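Long-range contacts in phosphate-binding protein PstS (Borrelia burgdorferi, PDB 4N13), which binds inorganic phosphate with micromolar affinity as the solute-binding component of an ABC transporter that imports phosphate: residues V14-S19 / V42-Q47; D27-R32 / D253-Q258; F84-L89 / T221-L226; I131-S136 / I165-N170; S141-L146 / A158-D163. One frame throughout, in Å; residues are numbered along the deposited sequence.

Contact 1 (V14-S19 / V42-Q47). With SO4 (sulfate ion), chain D.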
# COMPACT_ATOMS: atom_id res chain seq x y z
N VAL A 14 -19.25 8.73 16.70
CA VAL A 14 -17.90 8.27 16.48
C VAL A 14 -17.33 9.00 15.27
O VAL A 14 -17.64 8.67 14.11
CB VAL A 14 -17.85 6.74 16.27
CG1 VAL A 14 -16.42 6.27 15.93
CG2 VAL A 14 -18.40 6.03 17.50
N SER A 15 -16.50 10.00 15.54
CA SER A 15 -15.87 10.79 14.49
C SER A 15 -14.52 10.14 14.14
O SER A 15 -13.68 9.93 15.02
CB SER A 15 -15.67 12.23 14.95
OG SER A 15 -15.23 13.03 13.87
N ILE A 16 -14.33 9.82 12.86
CA ILE A 16 -13.13 9.15 12.38
C ILE A 16 -12.42 10.06 11.38
O ILE A 16 -13.06 10.78 10.62
CB ILE A 16 -13.51 7.82 11.72
CG1 ILE A 16 -14.43 7.01 12.63
CG2 ILE A 16 -12.27 7.03 11.31
CD1 ILE A 16 -14.82 5.66 12.08
N GLY A 17 -11.10 10.04 11.39
CA GLY A 17 -10.31 10.80 10.44
C GLY A 17 -9.15 9.96 9.94
O GLY A 17 -8.83 8.94 10.52
N GLY A 18 -8.52 10.39 8.86
CA GLY A 18 -7.33 9.71 8.40
C GLY A 18 -7.09 9.74 6.91
O GLY A 18 -7.45 10.70 6.21
N SER A 19 -6.46 8.66 6.44
CA SER A 19 -5.99 8.54 5.08
C SER A 19 -7.06 8.85 4.04
O SER A 19 -8.18 8.37 4.12
CB SER A 19 -5.52 7.10 4.89
OG SER A 19 -5.12 6.89 3.56
N VAL A 42 -21.61 7.74 12.75
CA VAL A 42 -20.19 7.61 12.42
C VAL A 42 -19.90 8.49 11.22
O VAL A 42 -20.70 8.52 10.28
CB VAL A 42 -19.81 6.15 12.08
CG1 VAL A 42 -18.32 6.02 11.92
CG2 VAL A 42 -20.34 5.21 13.14
N THR A 43 -18.81 9.23 11.26
CA THR A 43 -18.41 10.07 10.13
C THR A 43 -16.93 9.82 9.82
O THR A 43 -16.17 9.39 10.69
CB THR A 43 -18.64 11.58 10.41
OG1 THR A 43 -17.84 12.00 11.52
CG2 THR A 43 -20.09 11.89 10.73
N TYR A 44 -16.53 10.09 8.58
CA TYR A 44 -15.14 9.99 8.16
C TYR A 44 -14.70 11.27 7.48
O TYR A 44 -15.33 11.70 6.52
CB TYR A 44 -14.93 8.79 7.21
CG TYR A 44 -13.46 8.51 6.96
CD1 TYR A 44 -12.63 8.20 8.02
CD2 TYR A 44 -12.90 8.59 5.69
CE1 TYR A 44 -11.28 7.96 7.84
CE2 TYR A 44 -11.53 8.35 5.51
CZ TYR A 44 -10.73 8.04 6.60
OH TYR A 44 -9.38 7.81 6.46
N ASP A 45 -13.64 11.89 7.99
CA ASP A 45 -13.08 13.10 7.40
C ASP A 45 -11.65 12.78 7.01
O ASP A 45 -10.82 12.50 7.85
CB ASP A 45 -13.12 14.28 8.38
CG ASP A 45 -12.95 15.62 7.67
OD1 ASP A 45 -12.49 15.62 6.52
OD2 ASP A 45 -13.24 16.68 8.26
N ALA A 46 -11.36 12.81 5.72
CA ALA A 46 -10.09 12.30 5.22
C ALA A 46 -9.13 13.41 4.77
O ALA A 46 -9.12 13.81 3.61
CB ALA A 46 -10.35 11.34 4.07
N GLN A 47 -8.32 13.89 5.71
CA GLN A 47 -7.29 14.88 5.41
C GLN A 47 -5.87 14.30 5.52
O GLN A 47 -4.90 15.04 5.46
CB GLN A 47 -7.39 16.12 6.33
CG GLN A 47 -8.76 16.82 6.40
CD GLN A 47 -9.31 17.19 5.05
OE1 GLN A 47 -8.63 17.81 4.23
NE2 GLN A 47 -10.57 16.82 4.80
S SO4 D . -2.38 9.37 3.37
O1 SO4 D . -3.61 10.10 3.19
O2 SO4 D . -1.48 9.76 2.27
O3 SO4 D . -1.74 9.56 4.68
O4 SO4 D . -2.62 7.94 3.29
O HOH W 1 -15.19 12.53 11.08
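Chi1 of Y44 (-169°) directs CG anti to the backbone N, and the ring that follows meets I16 of the adjoining strand edge-on. The CG2 methyl of I16, itself anti to the backbone N, lies near the ring plane 3.5 Å from Y44 CD1. At the far end of the ring, Y44 OH donates to S19 O at 2.7 Å, an oxygen also near the ring plane. I16 CD1 reaches across to the neighbouring strand, 3.5 Å from V42 CG1, the two side chains crossing obliquely. The backbones are joined in parallel register, for example by D45 N to I16 O at 2.9 Å. On the face of S15 and T43, one water links S15 OG with T43 OG1 and donates to I16 O. Beyond the strand, S19 OG donates to a sulfate oxygen, O4, at 2.7 Å; T20 N, S49 OG and S67 OG hold the same ion, at a site assigned to phosphate by similarity. Helix 23-36 connects the strands, making this a beta-alpha-beta unit with its ligand loop at the strand ends, as in periplasmic binding proteins.

Contact 2 (D27-R32 / D253-Q258)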
# COMPACT_ATOMS: atom_id res chain seq x y z
N ASP A 27 -16.70 5.12 3.97
CA ASP A 27 -18.05 5.62 3.74
C ASP A 27 -19.04 4.48 3.57
O ASP A 27 -20.14 4.52 4.14
CB ASP A 27 -18.10 6.54 2.52
CG ASP A 27 -17.39 7.87 2.75
OD1 ASP A 27 -17.04 8.17 3.91
OD2 ASP A 27 -17.16 8.61 1.77
N GLU A 28 -18.65 3.46 2.81
CA GLU A 28 -19.55 2.32 2.65
C GLU A 28 -19.71 1.57 3.97
O GLU A 28 -20.79 1.08 4.31
CB GLU A 28 -19.09 1.39 1.54
CG GLU A 28 -20.04 0.22 1.34
CD GLU A 28 -19.75 -0.62 0.13
OE1 GLU A 28 -18.91 -0.22 -0.70
OE2 GLU A 28 -20.39 -1.68 0.03
N MET A 29 -18.61 1.43 4.72
CA MET A 29 -18.69 0.78 6.02
C MET A 29 -19.65 1.52 6.94
O MET A 29 -20.42 0.88 7.66
CB MET A 29 -17.33 0.68 6.68
CG MET A 29 -16.38 -0.32 6.10
SD MET A 29 -14.77 -0.22 6.87
CE MET A 29 -14.01 -1.70 6.23
N ILE A 30 -19.60 2.85 6.93
CA ILE A 30 -20.52 3.65 7.74
C ILE A 30 -21.96 3.37 7.36
O ILE A 30 -22.82 3.13 8.21
CB ILE A 30 -20.18 5.15 7.60
CG1 ILE A 30 -18.88 5.45 8.35
CG2 ILE A 30 -21.33 6.03 8.11
CD1 ILE A 30 -18.27 6.79 8.04
N LEU A 31 -22.24 3.38 6.07
CA LEU A 31 -23.63 3.23 5.66
C LEU A 31 -24.13 1.80 5.87
O LEU A 31 -25.28 1.60 6.24
CB LEU A 31 -23.82 3.69 4.21
CG LEU A 31 -23.78 5.23 4.09
CD1 LEU A 31 -23.56 5.69 2.67
CD2 LEU A 31 -25.04 5.87 4.66
N ARG A 32 -23.26 0.82 5.70
CA ARG A 32 -23.68 -0.55 5.95
C ARG A 32 -23.79 -0.87 7.43
O ARG A 32 -24.70 -1.60 7.84
CB ARG A 32 -22.79 -1.51 5.19
CG ARG A 32 -23.05 -1.31 3.69
CD ARG A 32 -22.39 -2.32 2.82
NE ARG A 32 -22.99 -3.63 2.98
CZ ARG A 32 -22.54 -4.70 2.36
NH1 ARG A 32 -21.48 -4.60 1.57
NH2 ARG A 32 -23.13 -5.86 2.54
N ASP A 253 -15.32 -7.74 3.06
CA ASP A 253 -15.86 -7.79 1.70
C ASP A 253 -15.86 -6.39 1.08
O ASP A 253 -15.56 -6.23 -0.10
CB ASP A 253 -17.27 -8.36 1.67
CG ASP A 253 -17.32 -9.87 1.94
OD1 ASP A 253 -16.27 -10.53 1.90
OD2 ASP A 253 -18.43 -10.39 2.18
N ILE A 254 -16.23 -5.37 1.88
CA ILE A 254 -16.21 -4.00 1.38
C ILE A 254 -14.79 -3.61 0.96
O ILE A 254 -14.60 -3.02 -0.10
CB ILE A 254 -16.74 -3.04 2.44
CG1 ILE A 254 -18.22 -3.33 2.72
CG2 ILE A 254 -16.54 -1.59 2.00
CD1 ILE A 254 -18.74 -2.70 4.00
N VAL A 255 -13.80 -3.93 1.79
CA VAL A 255 -12.40 -3.63 1.47
C VAL A 255 -12.04 -4.21 0.11
O VAL A 255 -11.45 -3.54 -0.74
CB VAL A 255 -11.47 -4.24 2.55
CG1 VAL A 255 -10.02 -4.23 2.14
CG2 VAL A 255 -11.63 -3.49 3.88
N GLU A 256 -12.39 -5.47 -0.12
CA GLU A 256 -11.99 -6.12 -1.37
C GLU A 256 -12.82 -5.67 -2.57
O GLU A 256 -12.29 -5.57 -3.68
CB GLU A 256 -12.00 -7.65 -1.18
CG GLU A 256 -10.98 -8.02 -0.10
CD GLU A 256 -10.49 -9.44 -0.18
OE1 GLU A 256 -11.18 -10.29 -0.78
OE2 GLU A 256 -9.40 -9.72 0.38
N GLU A 257 -14.09 -5.37 -2.35
CA GLU A 257 -14.93 -4.83 -3.43
C GLU A 257 -14.41 -3.48 -3.92
O GLU A 257 -14.70 -3.07 -5.03
CB GLU A 257 -16.37 -4.67 -2.94
CG GLU A 257 -17.06 -6.00 -2.74
CD GLU A 257 -18.23 -5.97 -1.75
OE1 GLU A 257 -18.77 -4.89 -1.41
OE2 GLU A 257 -18.63 -7.07 -1.30
N GLN A 258 -13.62 -2.81 -3.09
CA GLN A 258 -13.07 -1.52 -3.45
C GLN A 258 -11.60 -1.58 -3.79
O GLN A 258 -10.93 -0.55 -3.86
CB GLN A 258 -13.37 -0.52 -2.35
CG GLN A 258 -14.85 -0.30 -2.33
CD GLN A 258 -15.25 1.01 -1.80
OE1 GLN A 258 -14.63 2.01 -2.08
NE2 GLN A 258 -16.31 1.02 -1.00
O HOH W 2 -19.90 -2.57 -2.43
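Helix-against-helix packing joins E28, M29 and R32 of helix 23-36 to I254 of helix 249-257, bringing the C-terminal part of the chain back to the first beta-alpha-beta unit. The segment axes approach to 10.3 Å and run at 144°, roughly antiparallel. I254 is the apolar centre: its CG2 rests 3.8 Å from E28 CD, while its CD1 touches M29 CG at 4.0 Å and also meets R32 CD. Beside it, the extended M29 chain carries CE to V255 CG2, 3.8 Å away, and packs on F242, F245 and M246 of helix 237-246. The polar margin is held less firmly. Q258 NE2 makes only a weak, bent bond to E28 OE1 (2.9 Å, 129° at the hydrogen) and also donates to P24 O. E28 OE2 and E257 OE1, two acidic oxygens 3.9 Å apart, each accept from a shared water, which probably eases their repulsion. Within its own helix, R32 NH1 makes a long, weak salt bridge to E28 OE2 (3.5 Å); E257 OE1, 4.0 Å from R32 NH1, is beyond one. An apolar centre fringed by a water-linked charge cluster thus fastens two surface helices of an alpha/beta lobe in the periplasmic binding protein fold.

Contact 3 (F84-L89 / T221-L226)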
# COMPACT_ATOMS: atom_id res chain seq x y z
N PHE A 84 -6.52 -3.60 9.14
CA PHE A 84 -7.80 -4.02 8.55
C PHE A 84 -7.77 -4.13 7.03
O PHE A 84 -8.74 -4.56 6.46
CB PHE A 84 -8.97 -3.12 8.98
CG PHE A 84 -9.03 -1.81 8.25
CD1 PHE A 84 -9.94 -1.61 7.23
CD2 PHE A 84 -8.16 -0.79 8.58
CE1 PHE A 84 -9.98 -0.40 6.56
CE2 PHE A 84 -8.20 0.41 7.90
CZ PHE A 84 -9.11 0.61 6.91
N ALA A 85 -6.67 -3.74 6.39
CA ALA A 85 -6.56 -3.83 4.94
C ALA A 85 -5.13 -3.66 4.52
O ALA A 85 -4.32 -3.15 5.30
CB ALA A 85 -7.45 -2.79 4.25
N TYR A 86 -4.83 -4.04 3.28
CA TYR A 86 -3.49 -3.87 2.71
C TYR A 86 -3.57 -3.24 1.34
O TYR A 86 -4.48 -3.55 0.56
CB TYR A 86 -2.77 -5.21 2.57
CG TYR A 86 -2.63 -5.94 3.86
CD1 TYR A 86 -1.59 -5.66 4.73
CD2 TYR A 86 -3.54 -6.92 4.23
CE1 TYR A 86 -1.46 -6.35 5.93
CE2 TYR A 86 -3.42 -7.60 5.41
CZ TYR A 86 -2.38 -7.33 6.25
OH TYR A 86 -2.30 -8.03 7.44
N ASP A 87 -2.62 -2.36 1.07
CA ASP A 87 -2.43 -1.72 -0.22
C ASP A 87 -1.08 -2.17 -0.73
O ASP A 87 -0.03 -1.58 -0.41
CB ASP A 87 -2.48 -0.20 -0.02
CG ASP A 87 -2.08 0.56 -1.24
OD1 ASP A 87 -2.20 -0.01 -2.33
OD2 ASP A 87 -1.66 1.74 -1.09
N ALA A 88 -1.10 -3.25 -1.50
CA ALA A 88 0.12 -3.90 -1.97
C ALA A 88 0.48 -3.51 -3.38
O ALA A 88 -0.39 -3.25 -4.22
CB ALA A 88 -0.04 -5.42 -1.89
N LEU A 89 1.78 -3.49 -3.66
CA LEU A 89 2.29 -3.24 -5.01
C LEU A 89 3.17 -4.39 -5.43
O LEU A 89 3.81 -5.05 -4.59
CB LEU A 89 3.09 -1.94 -5.08
CG LEU A 89 2.23 -0.72 -4.75
CD1 LEU A 89 2.34 -0.36 -3.25
CD2 LEU A 89 2.59 0.42 -5.66
N THR A 221 6.73 -8.06 1.29
CA THR A 221 7.10 -6.84 1.98
C THR A 221 6.60 -5.53 1.34
O THR A 221 6.62 -4.48 1.98
CB THR A 221 8.63 -6.77 2.14
OG1 THR A 221 9.26 -6.96 0.87
CG2 THR A 221 9.12 -7.83 3.13
N ILE A 222 6.17 -5.58 0.08
CA ILE A 222 5.85 -4.35 -0.65
C ILE A 222 4.37 -3.99 -0.51
O ILE A 222 3.57 -4.22 -1.40
CB ILE A 222 6.25 -4.44 -2.15
CG1 ILE A 222 7.60 -5.12 -2.35
CG2 ILE A 222 6.24 -3.04 -2.76
CD1 ILE A 222 8.74 -4.43 -1.70
N LYS A 223 4.00 -3.48 0.65
CA LYS A 223 2.63 -3.07 0.90
C LYS A 223 2.57 -2.08 2.03
O LYS A 223 3.42 -2.10 2.91
CB LYS A 223 1.72 -4.26 1.22
CG LYS A 223 1.86 -4.87 2.62
CD LYS A 223 3.01 -5.81 2.76
CE LYS A 223 2.99 -6.53 4.12
NZ LYS A 223 3.29 -5.57 5.24
N ARG A 224 1.56 -1.23 1.98
CA ARG A 224 1.17 -0.44 3.13
C ARG A 224 0.11 -1.20 3.91
O ARG A 224 -0.80 -1.80 3.33
CB ARG A 224 0.60 0.90 2.69
CG ARG A 224 1.60 1.79 1.97
CD ARG A 224 1.18 3.21 2.17
NE ARG A 224 1.93 4.23 1.46
CZ ARG A 224 2.96 4.92 1.96
NH1 ARG A 224 3.46 4.65 3.16
NH2 ARG A 224 3.50 5.90 1.25
N ASN A 225 0.25 -1.18 5.22
CA ASN A 225 -0.72 -1.78 6.12
C ASN A 225 -1.70 -0.69 6.56
O ASN A 225 -1.30 0.31 7.16
CB ASN A 225 -0.00 -2.35 7.35
CG ASN A 225 0.83 -3.60 7.05
OD1 ASN A 225 0.94 -4.03 5.92
ND2 ASN A 225 1.42 -4.18 8.09
N LEU A 226 -2.97 -0.84 6.22
CA LEU A 226 -3.99 0.14 6.61
C LEU A 226 -4.48 -0.23 8.00
O LEU A 226 -4.94 -1.35 8.22
CB LEU A 226 -5.14 0.18 5.61
CG LEU A 226 -4.96 1.16 4.44
CD1 LEU A 226 -5.17 2.60 4.90
CD2 LEU A 226 -3.59 1.05 3.82
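A88 and K223 form the tightest pairing of these two antiparallel strands, with CA atoms 3.9 Å apart and K223 CB pressed to 3.6 Å from A88 CA. On the same face, Y86 and the partly exposed N225 lie side by side and point the same way, the amide nearly perpendicular to the ring (83°). N225 OD1 sits in the ring plane at its edge, 3.2 Å from Y86 CD1. The same oxygen accepts from K223 NZ at 2.9 Å. At one end, a classic beta bulge turns both F84 and A85 to L226: F84 N gives L226 O a nearly straight bond of 2.9 Å (172° at the hydrogen), whereas that from A85 N is weak. L226 CB there packs 3.8 Å from F84 CE2, and A85 CB lies off-centre over the F84 ring face. The D87-R224 pair, also partly exposed, is looser. Its backbones are bonded both ways, but the side chains come no closer than 4.2 Å, D87 CB to R224 CB, and D87 OD2 remains 5.1 Å from R224 NE. R224 instead extends to helix 138-151, bonding S142 OG through NE and pairing with D145 through NH2. The two basic side chains thus differ in use: the ammonium of K223 would polarise the N225 carbonyl within its own strand, while the charge of R224 ties the pair to a helix.

Contact 4 (I131-S136 / I165-N170). With SO4 (sulfate ion), chain C; SO4 (sulfate ion), chain B; EDO (1,2-ethanediol), chain F.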
# COMPACT_ATOMS: atom_id res chain seq x y z
N ILE A 131 10.55 1.88 -15.63
CA ILE A 131 9.31 2.60 -15.86
C ILE A 131 8.82 3.04 -14.49
O ILE A 131 8.55 2.21 -13.62
CB ILE A 131 8.28 1.70 -16.52
CG1 ILE A 131 8.81 1.22 -17.88
CG2 ILE A 131 6.95 2.42 -16.67
CD1 ILE A 131 8.08 -0.01 -18.43
N ASN A 132 8.77 4.35 -14.27
CA ASN A 132 8.36 4.92 -13.00
C ASN A 132 6.99 5.56 -13.11
O ASN A 132 6.50 5.83 -14.21
CB ASN A 132 9.38 5.97 -12.55
CG ASN A 132 9.40 6.18 -11.04
OD1 ASN A 132 8.71 5.50 -10.29
ND2 ASN A 132 10.21 7.13 -10.59
N ARG A 133 6.35 5.75 -11.98
CA ARG A 133 5.12 6.53 -11.90
C ARG A 133 5.41 8.01 -11.67
O ARG A 133 6.49 8.39 -11.25
CB ARG A 133 4.21 5.99 -10.78
CG ARG A 133 3.58 4.67 -11.12
CD ARG A 133 2.62 4.74 -12.32
NE ARG A 133 1.66 5.83 -12.16
CZ ARG A 133 0.57 5.78 -11.41
NH1 ARG A 133 0.23 4.69 -10.76
NH2 ARG A 133 -0.20 6.84 -11.29
N ASP A 134 4.41 8.82 -11.97
CA ASP A 134 4.48 10.26 -11.74
C ASP A 134 4.58 10.54 -10.24
O ASP A 134 3.99 9.84 -9.41
CB ASP A 134 3.24 10.92 -12.35
CG ASP A 134 1.96 10.39 -11.77
OD1 ASP A 134 1.63 9.20 -11.98
OD2 ASP A 134 1.27 11.20 -11.11
N SER A 135 5.32 11.58 -9.89
CA SER A 135 5.68 11.82 -8.50
C SER A 135 4.51 12.27 -7.64
O SER A 135 4.59 12.23 -6.42
CB SER A 135 6.80 12.85 -8.42
OG SER A 135 6.38 14.07 -8.99
N SER A 136 3.41 12.67 -8.27
CA SER A 136 2.20 13.03 -7.54
C SER A 136 1.37 11.82 -7.10
O SER A 136 0.46 11.95 -6.28
CB SER A 136 1.32 13.94 -8.40
OG SER A 136 1.97 15.17 -8.69
N ILE A 165 11.28 6.15 -17.21
CA ILE A 165 10.24 6.45 -18.21
C ILE A 165 8.98 6.64 -17.38
O ILE A 165 8.47 5.67 -16.76
CB ILE A 165 10.07 5.26 -19.16
CG1 ILE A 165 11.30 5.05 -20.05
CG2 ILE A 165 8.79 5.43 -19.99
CD1 ILE A 165 11.36 3.68 -20.69
N VAL A 166 8.44 7.85 -17.33
CA VAL A 166 7.40 8.17 -16.37
C VAL A 166 6.02 8.02 -16.99
O VAL A 166 5.76 8.59 -18.05
CB VAL A 166 7.58 9.60 -15.81
CG1 VAL A 166 6.45 9.95 -14.83
CG2 VAL A 166 8.95 9.77 -15.16
N VAL A 167 5.13 7.28 -16.34
CA VAL A 167 3.76 7.12 -16.80
C VAL A 167 2.77 7.42 -15.67
O VAL A 167 3.14 7.43 -14.49
CB VAL A 167 3.51 5.72 -17.41
CG1 VAL A 167 4.47 5.46 -18.56
CG2 VAL A 167 3.63 4.63 -16.34
N LYS A 168 1.51 7.64 -16.02
CA LYS A 168 0.57 8.27 -15.11
C LYS A 168 -0.58 7.39 -14.61
O LYS A 168 -1.56 7.88 -14.06
CB LYS A 168 0.00 9.54 -15.75
CG LYS A 168 1.07 10.63 -15.93
CD LYS A 168 0.51 11.97 -16.34
CE LYS A 168 0.67 12.20 -17.83
NZ LYS A 168 0.56 13.65 -18.18
N SER A 169 -0.45 6.09 -14.80
CA SER A 169 -1.46 5.16 -14.33
C SER A 169 -0.92 3.74 -14.26
O SER A 169 0.08 3.40 -14.92
CB SER A 169 -2.68 5.15 -15.27
OG SER A 169 -2.29 4.68 -16.55
N ASN A 170 -1.60 2.89 -13.50
CA ASN A 170 -1.29 1.47 -13.47
C ASN A 170 -1.41 0.83 -14.83
O ASN A 170 -0.54 0.06 -15.24
CB ASN A 170 -2.19 0.74 -12.47
CG ASN A 170 -1.81 1.04 -11.03
OD1 ASN A 170 -0.80 0.55 -10.54
ND2 ASN A 170 -2.61 1.86 -10.36
S SO4 C . -0.80 7.70 -18.87
O1 SO4 C . 0.68 7.72 -18.74
O2 SO4 C . -1.18 6.96 -20.05
O3 SO4 C . -1.43 7.03 -17.73
O4 SO4 C . -1.29 9.09 -19.00
S SO4 B . -2.25 5.66 -8.15
O1 SO4 B . -1.67 4.44 -8.72
O2 SO4 B . -3.62 5.33 -7.80
O3 SO4 B . -1.49 5.99 -6.97
O4 SO4 B . -2.18 6.67 -9.18
C1 EDO F . 11.95 10.39 -11.68
O1 EDO F . 11.10 9.97 -10.60
C2 EDO F . 11.88 9.43 -12.86
O2 EDO F . 12.23 8.10 -12.48
O HOH W 3 1.56 2.08 -10.52
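Strands 129-133 and 165-167 are the parallel neighbours of a beta-alpha-beta unit, and at their C-terminal ends the R133 side chain lies against V167 to S169 and holds a sulfate. Parallel pairing is set by N132 N to I165 O and V167 N to N132 O, the latter at 2.9 Å. Bends at chi2 (-64°) and chi3 (-50°) bring R133 NE to V167 O at 3.2 Å. That oxygen lies close to the guanidinium plane, whereas NE stands above the plane of the carbonyl. S169 N sits 3.1 Å above one face of the R133 guanidinium, offset toward the rim, and D134 OD1 offers its syn lone pair to R133 NH2 at 3.1 Å. The two terminal nitrogens of R133 hold the sulfate, NH1 on O1 at 2.8 Å and NH2 on O4 at 2.9 Å. S139, a phosphate-binding residue by similarity, also bonds this ion through OG, consistent with a place in the ligand site. A water bridges R133 NH1 and N170 OD1, and N170 OD1 also accepts from G188 N. A separate sulfate is held by K168 N and by S169 OG, 2.8 Å from its O3; S169 OG also caps helix 170-179 at E172 N. I131, R133 and V167 lie against that helix, strand 183-188 flanks strand 129-133, and N132 faces Y140 of helix 138-151.

Contact 5 (S141-L146 / A158-D163). With EDO (1,2-ethanediol), chain F.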
# COMPACT_ATOMS: atom_id res chain seq x y z
N SER A 141 4.62 7.39 -4.05
CA SER A 141 4.83 7.65 -2.63
C SER A 141 5.07 6.36 -1.85
O SER A 141 5.93 6.30 -0.98
CB SER A 141 3.64 8.41 -2.04
OG SER A 141 3.78 8.56 -0.63
N SER A 142 4.30 5.33 -2.16
CA SER A 142 4.41 4.06 -1.46
C SER A 142 5.75 3.39 -1.73
O SER A 142 6.37 2.86 -0.81
CB SER A 142 3.26 3.13 -1.83
OG SER A 142 2.05 3.54 -1.22
N ILE A 143 6.21 3.40 -2.98
CA ILE A 143 7.47 2.75 -3.30
C ILE A 143 8.62 3.55 -2.69
O ILE A 143 9.57 2.99 -2.16
CB ILE A 143 7.63 2.58 -4.82
CG1 ILE A 143 6.58 1.58 -5.36
CG2 ILE A 143 9.06 2.17 -5.18
CD1 ILE A 143 6.57 0.21 -4.68
N LYS A 144 8.54 4.87 -2.75
CA LYS A 144 9.59 5.69 -2.13
C LYS A 144 9.68 5.40 -0.62
O LYS A 144 10.77 5.25 -0.07
CB LYS A 144 9.35 7.18 -2.40
CG LYS A 144 10.39 8.07 -1.77
CD LYS A 144 10.50 9.40 -2.49
CE LYS A 144 11.28 10.43 -1.67
NZ LYS A 144 12.55 9.90 -1.11
N ASP A 145 8.53 5.32 0.04
CA ASP A 145 8.48 5.14 1.48
C ASP A 145 8.84 3.72 1.91
O ASP A 145 9.51 3.53 2.92
CB ASP A 145 7.09 5.53 1.99
CG ASP A 145 6.83 7.04 1.88
OD1 ASP A 145 7.80 7.82 1.66
OD2 ASP A 145 5.66 7.46 2.02
N LEU A 146 8.40 2.73 1.15
CA LEU A 146 8.56 1.33 1.54
C LEU A 146 9.92 0.78 1.17
O LEU A 146 10.43 -0.12 1.84
CB LEU A 146 7.49 0.46 0.87
CG LEU A 146 6.07 0.69 1.37
CD1 LEU A 146 5.12 -0.00 0.41
CD2 LEU A 146 5.89 0.18 2.81
N ALA A 158 18.22 8.02 -1.52
CA ALA A 158 16.83 7.55 -1.52
C ALA A 158 16.00 8.37 -2.50
O ALA A 158 14.92 8.89 -2.15
CB ALA A 158 16.24 7.67 -0.12
N GLN A 159 16.52 8.54 -3.71
CA GLN A 159 15.81 9.19 -4.78
C GLN A 159 15.74 8.25 -5.96
O GLN A 159 16.64 7.44 -6.18
CB GLN A 159 16.53 10.48 -5.17
CG GLN A 159 16.61 11.50 -4.05
CD GLN A 159 15.25 11.80 -3.41
OE1 GLN A 159 14.24 11.98 -4.11
NE2 GLN A 159 15.22 11.85 -2.08
N PHE A 160 14.66 8.33 -6.72
CA PHE A 160 14.50 7.49 -7.89
C PHE A 160 15.53 7.87 -8.97
O PHE A 160 15.88 9.05 -9.15
CB PHE A 160 13.10 7.66 -8.49
CG PHE A 160 12.01 6.91 -7.76
CD1 PHE A 160 11.88 5.55 -7.85
CD2 PHE A 160 11.08 7.61 -7.01
CE1 PHE A 160 10.85 4.89 -7.21
CE2 PHE A 160 10.05 6.96 -6.39
CZ PHE A 160 9.93 5.59 -6.50
N ARG A 161 15.99 6.85 -9.69
CA ARG A 161 16.75 7.01 -10.93
C ARG A 161 16.06 8.08 -11.75
O ARG A 161 14.87 8.01 -11.99
CB ARG A 161 16.79 5.67 -11.67
CG ARG A 161 17.54 5.69 -12.96
CD ARG A 161 17.58 4.31 -13.58
NE ARG A 161 18.04 4.43 -14.96
CZ ARG A 161 18.10 3.43 -15.84
NH1 ARG A 161 17.73 2.21 -15.48
NH2 ARG A 161 18.50 3.67 -17.09
N GLN A 162 16.81 9.09 -12.16
CA GLN A 162 16.21 10.29 -12.73
C GLN A 162 15.77 10.14 -14.18
O GLN A 162 14.90 10.88 -14.64
CB GLN A 162 17.14 11.50 -12.56
CG GLN A 162 17.25 11.96 -11.11
CD GLN A 162 15.91 12.38 -10.51
OE1 GLN A 162 15.33 13.41 -10.89
NE2 GLN A 162 15.41 11.58 -9.57
N ASP A 163 16.35 9.18 -14.90
CA ASP A 163 15.95 8.94 -16.28
C ASP A 163 14.96 7.78 -16.42
O ASP A 163 14.94 7.10 -17.45
CB ASP A 163 17.18 8.71 -17.18
CG ASP A 163 17.96 7.47 -16.80
OD1 ASP A 163 18.04 7.16 -15.60
OD2 ASP A 163 18.50 6.80 -17.72
C1 EDO F . 11.95 10.39 -11.68
O1 EDO F . 11.10 9.97 -10.60
C2 EDO F . 11.88 9.43 -12.86
O2 EDO F . 12.23 8.10 -12.48
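F160 brings its ring edge against I143, whose CG2 lies near the ring plane 3.8 Å from F160 CZ; the two side chains cross at about a right angle. This joins helix 138-151 to the loop that follows it, both parts of the connection between strands 129-133 and 165-167 in a beta-alpha-beta unit. K144 adds a looser touch, its CB 4.1 Å from F160 CE2. F160 is further enclosed by Y140, whose ring meets it at about 45°, and by F130 and Y186 from two strands. The K144 chain starts with CG anti to the backbone N (chi1 179°), extends toward the loop and bends at its last torsion, placing NZ near A158 O. NZ bonds N149 OD1 as well as this loop carbonyl. Q159 NE2 comes within 3.4 Å of K144 NZ, but both are donors, and the amide bonds H155 O instead. K144 NZ donates to A158 O at 2.8 Å, almost in line with the carbonyl, the C=O...N angle being 174°.

Contacts 1 and 4 lie in different beta-alpha-beta units, their centres about 29 Å apart and their nearest atoms about 12 Å apart, yet each ends at a sulfate in or beside the predicted phosphate site. Two distinct ions are involved, consistent with a site divided between separated lobes. Contact 3 lies about 4 Å from the chain centre and touches contacts 2 and 5: A85 CB meets V255 CG1 of contact 2 at 3.6 Å, and R224 NH2 reaches D145 OD2 of contact 5 at 2.8 Å. Contact 2 backs contact 1 through I30 CG2, 3.4 Å from V42 O. Contacts 4 and 5 share an ethanediol, and N132 ND2 lies 3.4 Å from F160 CG.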